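Local coordinates for GXWXG domain-containing protein (Thermomonospora curvata, PDB 4MVE) that is of unknown function but combines a GXWXG family region with a DUF4334 region in one largely antiparallel beta fold, at residues A[9-14]-A[123-128]; A[70-75]-A[97-102]. One frame throughout, in Å; residues are numbered along the deposited sequence.

Both contacts reach the same antiparallel sheet but at separate places: their centres lie 21 Å apart and their nearest atoms about 6 Å apart, without touching. Contact 1 sets helix 5-16, near the N-terminus, against the corner that follows strand 118-124. Contact 2 is nested within the 108 residues that separate those two segments, and joins the turn between strands 64-71 and 74-81 to strand 96-103. From strand 96-103 the sheet runs through 106-113 to 118-124, which connects the two sites. Contact 2 also ties the GXWXG range to the DUF4334 range; with strands from both in one sheet, this is consistent with a single fold.

Contact 1: residues A[9-14]-A[123-128]; sequences RLAKII and RRVNDD
Val125 meets the helical segment 9-14 with its two methyl groups; the contact is mainly apolar packing, and no hydrogen bond or salt bridge crosses it. With CG1 anti to the backbone N (chi1 170°), that methyl lies against Ala11, 3.8 Å from Ala11 CB. The other branch approaches Ile14 tip to tip, Val125 CG2 standing 3.7 Å from Ile14 CD1, and Leu10 adds a looser touch through its CB. At the margin, Asn126 ND2 only brushes Ala11 CB, at 4.2 Å. The fork of Val125 thus spans one turn of the helix, and the 159 Å² buried in all is modest.

Polar bonds act within 123-128 instead. Asn126 OD1 accepts from Asp128 N at 2.9 Å in the carbonyl plane, forming an Asx turn. Arg124 NH2 makes a salt bridge of 2.9 Å to Asp127 OD1; the oxygen lies in the guanidinium plane, although the nitrogen stands above the carboxylate plane. One guanidinium face lies over Asn126 CA.

Val125 and Asn126 both face Met129, a classic beta bulge at the chain's corner. Strand 129-136 lines the same apolar patch through Met129 and Val131, helix 22-29 adds Leu28 beside Leu10, and strand 143-149 brings His146 and Thr148 to Ile14.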
loop_
_atom_site.group_PDB
_atom_site.type_symbol
_atom_site.label_atom_id
_atom_site.label_comp_id
_atom_site.label_asym_id
_atom_site.label_seq_id
_atom_site.Cartn_x
_atom_site.Cartn_y
_atom_site.Cartn_z
ATOM N N ARG A 9 -12.429 11.593 4.873
ATOM C CA ARG A 9 -11.723 11.396 6.136
ATOM C C ARG A 9 -10.339 10.773 5.896
ATOM O O ARG A 9 -9.361 11.190 6.522
ATOM C CB ARG A 9 -12.528 10.496 7.069
ATOM C CG ARG A 9 -13.580 11.214 7.867
ATOM C CD ARG A 9 -13.661 10.569 9.236
ATOM N NE ARG A 9 -14.813 9.671 9.358
ATOM C CZ ARG A 9 -14.952 8.734 10.295
ATOM N NH1 ARG A 9 -13.988 8.527 11.190
ATOM N NH2 ARG A 9 -16.049 7.985 10.337
ATOM N N LEU A 10 -10.249 9.778 4.993
ATOM C CA LEU A 10 -8.962 9.120 4.760
ATOM C C LEU A 10 -8.009 10.005 3.972
ATOM O O LEU A 10 -6.828 10.008 4.268
ATOM C CB LEU A 10 -9.117 7.762 4.071
ATOM C CG LEU A 10 -9.596 6.597 4.964
ATOM C CD1 LEU A 10 -9.955 5.401 4.104
ATOM C CD2 LEU A 10 -8.512 6.158 5.989
ATOM N N ALA A 11 -8.517 10.793 3.019
ATOM C CA ALA A 11 -7.687 11.677 2.205
ATOM C C ALA A 11 -6.949 12.693 3.098
ATOM O O ALA A 11 -5.759 12.946 2.885
ATOM C CB ALA A 11 -8.549 12.385 1.151
ATOM N N LYS A 12 -7.636 13.233 4.109
ATOM C CA LYS A 12 -7.076 14.227 5.041
ATOM C C LYS A 12 -5.930 13.628 5.864
ATOM O O LYS A 12 -4.899 14.286 6.045
ATOM C CB LYS A 12 -8.171 14.795 5.972
ATOM C CG LYS A 12 -8.990 15.905 5.317
ATOM C CD LYS A 12 -10.251 16.280 6.093
ATOM C CE LYS A 12 -10.051 17.401 7.081
ATOM N NZ LYS A 12 -11.352 18.004 7.500
ATOM N N ILE A 13 -6.115 12.382 6.357
ATOM C CA ILE A 13 -5.092 11.661 7.135
ATOM C C ILE A 13 -3.870 11.361 6.229
ATOM O O ILE A 13 -2.742 11.666 6.603
ATOM C CB ILE A 13 -5.695 10.376 7.755
ATOM C CG1 ILE A 13 -6.791 10.724 8.823
ATOM C CG2 ILE A 13 -4.582 9.473 8.348
ATOM C CD1 ILE A 13 -7.901 9.505 9.068
ATOM N N ILE A 14 -4.108 10.801 5.044
ATOM C CA ILE A 14 -3.057 10.464 4.069
ATOM C C ILE A 14 -2.266 11.723 3.656
ATOM O O ILE A 14 -1.050 11.650 3.598
ATOM C CB ILE A 14 -3.678 9.754 2.808
ATOM C CG1 ILE A 14 -4.320 8.395 3.174
ATOM C CG2 ILE A 14 -2.663 9.632 1.616
ATOM C CD1 ILE A 14 -5.128 7.757 1.969
ATOM N N ARG A 123 -7.833 -0.281 -2.145
ATOM C CA ARG A 123 -9.156 0.326 -2.310
ATOM C C ARG A 123 -8.954 1.791 -2.643
ATOM O O ARG A 123 -8.017 2.393 -2.158
ATOM C CB ARG A 123 -10.035 0.159 -1.053
ATOM C CG ARG A 123 -10.306 -1.263 -0.614
ATOM C CD ARG A 123 -11.473 -1.977 -1.269
ATOM N NE ARG A 123 -11.538 -3.352 -0.751
ATOM C CZ ARG A 123 -12.261 -3.728 0.301
ATOM N NH1 ARG A 123 -13.047 -2.856 0.924
ATOM N NH2 ARG A 123 -12.222 -4.985 0.725
ATOM N N ARG A 124 -9.855 2.375 -3.406
ATOM C CA ARG A 124 -9.778 3.752 -3.853
ATOM C C ARG A 124 -10.133 4.751 -2.751
ATOM O O ARG A 124 -11.181 4.620 -2.124
ATOM C CB ARG A 124 -10.754 3.959 -5.056
ATOM C CG ARG A 124 -10.690 5.353 -5.707
ATOM C CD ARG A 124 -11.701 5.495 -6.840
ATOM N NE ARG A 124 -11.610 6.798 -7.511
ATOM C CZ ARG A 124 -12.296 7.878 -7.150
ATOM N NH1 ARG A 124 -13.136 7.827 -6.123
ATOM N NH2 ARG A 124 -12.138 9.018 -7.803
ATOM N N VAL A 125 -9.308 5.782 -2.588
ATOM C CA VAL A 125 -9.599 6.965 -1.756
ATOM C C VAL A 125 -10.098 8.053 -2.756
ATOM O O VAL A 125 -11.200 8.574 -2.598
ATOM C CB VAL A 125 -8.432 7.441 -0.853
ATOM C CG1 VAL A 125 -8.733 8.814 -0.220
ATOM C CG2 VAL A 125 -8.133 6.409 0.217
ATOM N N ASN A 126 -9.306 8.316 -3.835
ATOM C CA ASN A 126 -9.649 9.183 -4.974
ATOM C C ASN A 126 -8.748 8.713 -6.107
ATOM O O ASN A 126 -8.017 7.759 -5.891
ATOM C CB ASN A 126 -9.499 10.699 -4.646
ATOM C CG ASN A 126 -8.121 11.055 -4.135
ATOM O OD1 ASN A 126 -7.104 10.738 -4.765
ATOM N ND2 ASN A 126 -8.058 11.680 -2.961
ATOM N N ASP A 127 -8.739 9.377 -7.276
ATOM C CA ASP A 127 -7.916 8.958 -8.429
ATOM C C ASP A 127 -6.402 8.853 -8.135
ATOM O O ASP A 127 -5.699 8.107 -8.823
ATOM C CB ASP A 127 -8.128 9.934 -9.595
ATOM C CG ASP A 127 -9.522 9.849 -10.190
ATOM O OD1 ASP A 127 -10.193 8.807 -9.993
ATOM O OD2 ASP A 127 -9.947 10.825 -10.839
ATOM N N ASP A 128 -5.911 9.609 -7.126
ATOM C CA ASP A 128 -4.490 9.653 -6.818
ATOM C C ASP A 128 -4.130 9.110 -5.440
ATOM O O ASP A 128 -2.988 9.290 -5.011
ATOM C CB ASP A 128 -4.014 11.105 -6.936
ATOM C CG ASP A 128 -4.178 11.665 -8.328
ATOM O OD1 ASP A 128 -4.118 10.869 -9.304
ATOM O OD2 ASP A 128 -4.404 12.891 -8.447
#

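Contact 2: residues A[70-75]-A[97-102]; sequences IDRDHV and RLREVA
Arg72 and Arg99 lay their guanidinium groups flat on each other, centres 3.9 Å apart and planes only 8° apart, although the two side chains cross at about a right angle. Arg72 runs extended from CG to NE, whereas Arg99 bends at chi2 (-65°), which turns its CD back under Arg72 NH1. Like charges therefore stack, and Asp73 probably eases their repulsion. Its OD1 sits at the edge of the Arg99 group, near its plane, and takes both NH1 and NH2 end-on, each 3.0 Å away; the carboxylate is turned 72° from the guanidinium. Arg99 NH1 also donates to Leu98 O at 2.9 Å; both acceptors lie near the guanidinium plane, which would restrain its rotation.

Beside the stack, at the edge of the Arg99 group, Arg72 O accepts from Leu98 N at 2.7 Å. Val75 crosses Leu98 at about a right angle, with Val75 CG2 4.0 Å from Leu98 CG. Asp71 braces the type I turn from Asp71 to His74: OD1 accepts from Asp73 N through its anti lone pair in an Asx turn, and His74 ND1 bonds both carboxylate oxygens on their syn sides.

This turn joins strands 64-71 and 74-81, with a classic bulge where Ile70 and Asp71 face His74. Val75 continues the join by backbone bonding to Ala96, and Phe69 touches Val75 and Leu98. Strand 106-113 pairs with 96-103, and Arg97 reaches Asp114 beyond it in a salt bridge.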
loop_
_atom_site.group_PDB
_atom_site.type_symbol
_atom_site.label_atom_id
_atom_site.label_comp_id
_atom_site.label_asym_id
_atom_site.label_seq_id
_atom_site.Cartn_x
_atom_site.Cartn_y
_atom_site.Cartn_z
ATOM N N ILE A 70 4.759 -1.569 -13.044
ATOM C CA ILE A 70 5.097 -1.442 -14.491
ATOM C C ILE A 70 3.923 -1.948 -15.320
ATOM O O ILE A 70 3.408 -1.230 -16.171
ATOM C CB ILE A 70 6.434 -2.111 -14.990
ATOM C CG1 ILE A 70 7.626 -2.197 -13.967
ATOM C CG2 ILE A 70 6.851 -1.670 -16.384
ATOM C CD1 ILE A 70 8.088 -1.042 -13.357
ATOM N N ASP A 71 3.549 -3.205 -15.093
ATOM C CA ASP A 71 2.445 -3.905 -15.733
ATOM C C ASP A 71 1.897 -4.905 -14.691
ATOM O O ASP A 71 2.457 -5.011 -13.582
ATOM C CB ASP A 71 2.886 -4.582 -17.052
ATOM C CG ASP A 71 4.088 -5.526 -16.964
ATOM O OD1 ASP A 71 4.049 -6.474 -16.137
ATOM O OD2 ASP A 71 5.012 -5.390 -17.802
ATOM N N ARG A 72 0.813 -5.619 -15.044
ATOM C CA ARG A 72 0.141 -6.618 -14.191
ATOM C C ARG A 72 1.122 -7.674 -13.636
ATOM O O ARG A 72 0.863 -8.273 -12.591
ATOM C CB ARG A 72 -0.949 -7.306 -15.049
ATOM C CG ARG A 72 -1.847 -8.329 -14.365
ATOM C CD ARG A 72 -2.782 -8.946 -15.398
ATOM N NE ARG A 72 -3.514 -10.107 -14.882
ATOM C CZ ARG A 72 -3.159 -11.374 -15.091
ATOM N NH1 ARG A 72 -3.901 -12.364 -14.610
ATOM N NH2 ARG A 72 -2.064 -11.660 -15.788
ATOM N N ASP A 73 2.232 -7.909 -14.344
ATOM C CA ASP A 73 3.163 -8.953 -13.985
ATOM C C ASP A 73 4.457 -8.434 -13.434
ATOM O O ASP A 73 5.256 -9.237 -12.946
ATOM C CB ASP A 73 3.430 -9.830 -15.199
ATOM C CG ASP A 73 2.274 -10.774 -15.498
ATOM O OD1 ASP A 73 1.762 -11.425 -14.536
ATOM O OD2 ASP A 73 1.893 -10.883 -16.686
ATOM N N HIS A 74 4.688 -7.118 -13.489
ATOM C CA HIS A 74 5.971 -6.575 -13.041
ATOM C C HIS A 74 5.796 -5.327 -12.177
ATOM O O HIS A 74 5.529 -4.238 -12.676
ATOM C CB HIS A 74 6.873 -6.296 -14.258
ATOM C CG HIS A 74 7.149 -7.513 -15.099
ATOM N ND1 HIS A 74 6.528 -7.701 -16.332
ATOM C CD2 HIS A 74 7.980 -8.559 -14.871
ATOM C CE1 HIS A 74 7.030 -8.822 -16.822
ATOM N NE2 HIS A 74 7.889 -9.386 -15.972
ATOM N N VAL A 75 5.963 -5.510 -10.860
ATOM C CA VAL A 75 5.841 -4.493 -9.820
ATOM C C VAL A 75 7.129 -4.414 -8.976
ATOM O O VAL A 75 7.648 -5.446 -8.534
ATOM C CB VAL A 75 4.619 -4.830 -8.911
ATOM C CG1 VAL A 75 4.433 -3.800 -7.790
ATOM C CG2 VAL A 75 3.329 -4.949 -9.736
ATOM N N ARG A 97 3.670 -8.706 -8.403
ATOM C CA ARG A 97 2.741 -8.631 -9.518
ATOM C C ARG A 97 1.343 -8.296 -8.991
ATOM O O ARG A 97 1.122 -8.267 -7.769
ATOM C CB ARG A 97 2.769 -9.920 -10.364
ATOM C CG ARG A 97 2.249 -11.133 -9.654
ATOM C CD ARG A 97 2.924 -12.435 -10.113
ATOM N NE ARG A 97 2.402 -13.545 -9.304
ATOM C CZ ARG A 97 2.634 -13.721 -7.999
ATOM N NH1 ARG A 97 3.439 -12.888 -7.336
ATOM N NH2 ARG A 97 2.088 -14.742 -7.355
ATOM N N LEU A 98 0.436 -7.972 -9.904
ATOM C CA LEU A 98 -0.937 -7.593 -9.562
ATOM C C LEU A 98 -1.936 -8.619 -10.030
ATOM O O LEU A 98 -1.838 -9.128 -11.157
ATOM C CB LEU A 98 -1.304 -6.258 -10.212
ATOM C CG LEU A 98 -0.629 -4.983 -9.651
ATOM C CD1 LEU A 98 -0.699 -3.855 -10.676
ATOM C CD2 LEU A 98 -1.292 -4.532 -8.348
ATOM N N ARG A 99 -2.894 -8.921 -9.159
ATOM C CA ARG A 99 -4.016 -9.827 -9.464
ATOM C C ARG A 99 -5.273 -9.276 -8.798
ATOM O O ARG A 99 -5.169 -8.361 -7.957
ATOM C CB ARG A 99 -3.734 -11.256 -8.973
ATOM C CG ARG A 99 -2.519 -11.963 -9.624
ATOM C CD ARG A 99 -2.781 -12.187 -11.129
ATOM N NE ARG A 99 -1.783 -13.029 -11.780
ATOM C CZ ARG A 99 -0.696 -12.584 -12.407
ATOM N NH1 ARG A 99 -0.387 -11.293 -12.384
ATOM N NH2 ARG A 99 0.121 -13.433 -13.012
ATOM N N GLU A 100 -6.448 -9.792 -9.172
ATOM C CA GLU A 100 -7.689 -9.415 -8.500
ATOM C C GLU A 100 -7.937 -10.466 -7.441
ATOM O O GLU A 100 -8.024 -11.643 -7.780
ATOM C CB GLU A 100 -8.860 -9.308 -9.477
ATOM C CG GLU A 100 -8.724 -8.137 -10.436
ATOM C CD GLU A 100 -9.874 -8.081 -11.418
ATOM O OE1 GLU A 100 -9.887 -8.904 -12.363
ATOM O OE2 GLU A 100 -10.776 -7.232 -11.227
ATOM N N VAL A 101 -7.951 -10.052 -6.160
ATOM C CA VAL A 101 -8.080 -10.927 -4.985
ATOM C C VAL A 101 -9.195 -10.408 -4.063
ATOM O O VAL A 101 -9.362 -9.202 -3.978
ATOM C CB VAL A 101 -6.727 -11.010 -4.209
ATOM C CG1 VAL A 101 -6.762 -12.105 -3.121
ATOM C CG2 VAL A 101 -5.525 -11.238 -5.159
ATOM N N ALA A 102 -9.982 -11.321 -3.421
ATOM C CA ALA A 102 -11.033 -10.925 -2.473
ATOM C C ALA A 102 -10.460 -10.705 -1.076
ATOM O O ALA A 102 -9.566 -11.430 -0.640
ATOM C CB ALA A 102 -12.127 -11.980 -2.393
#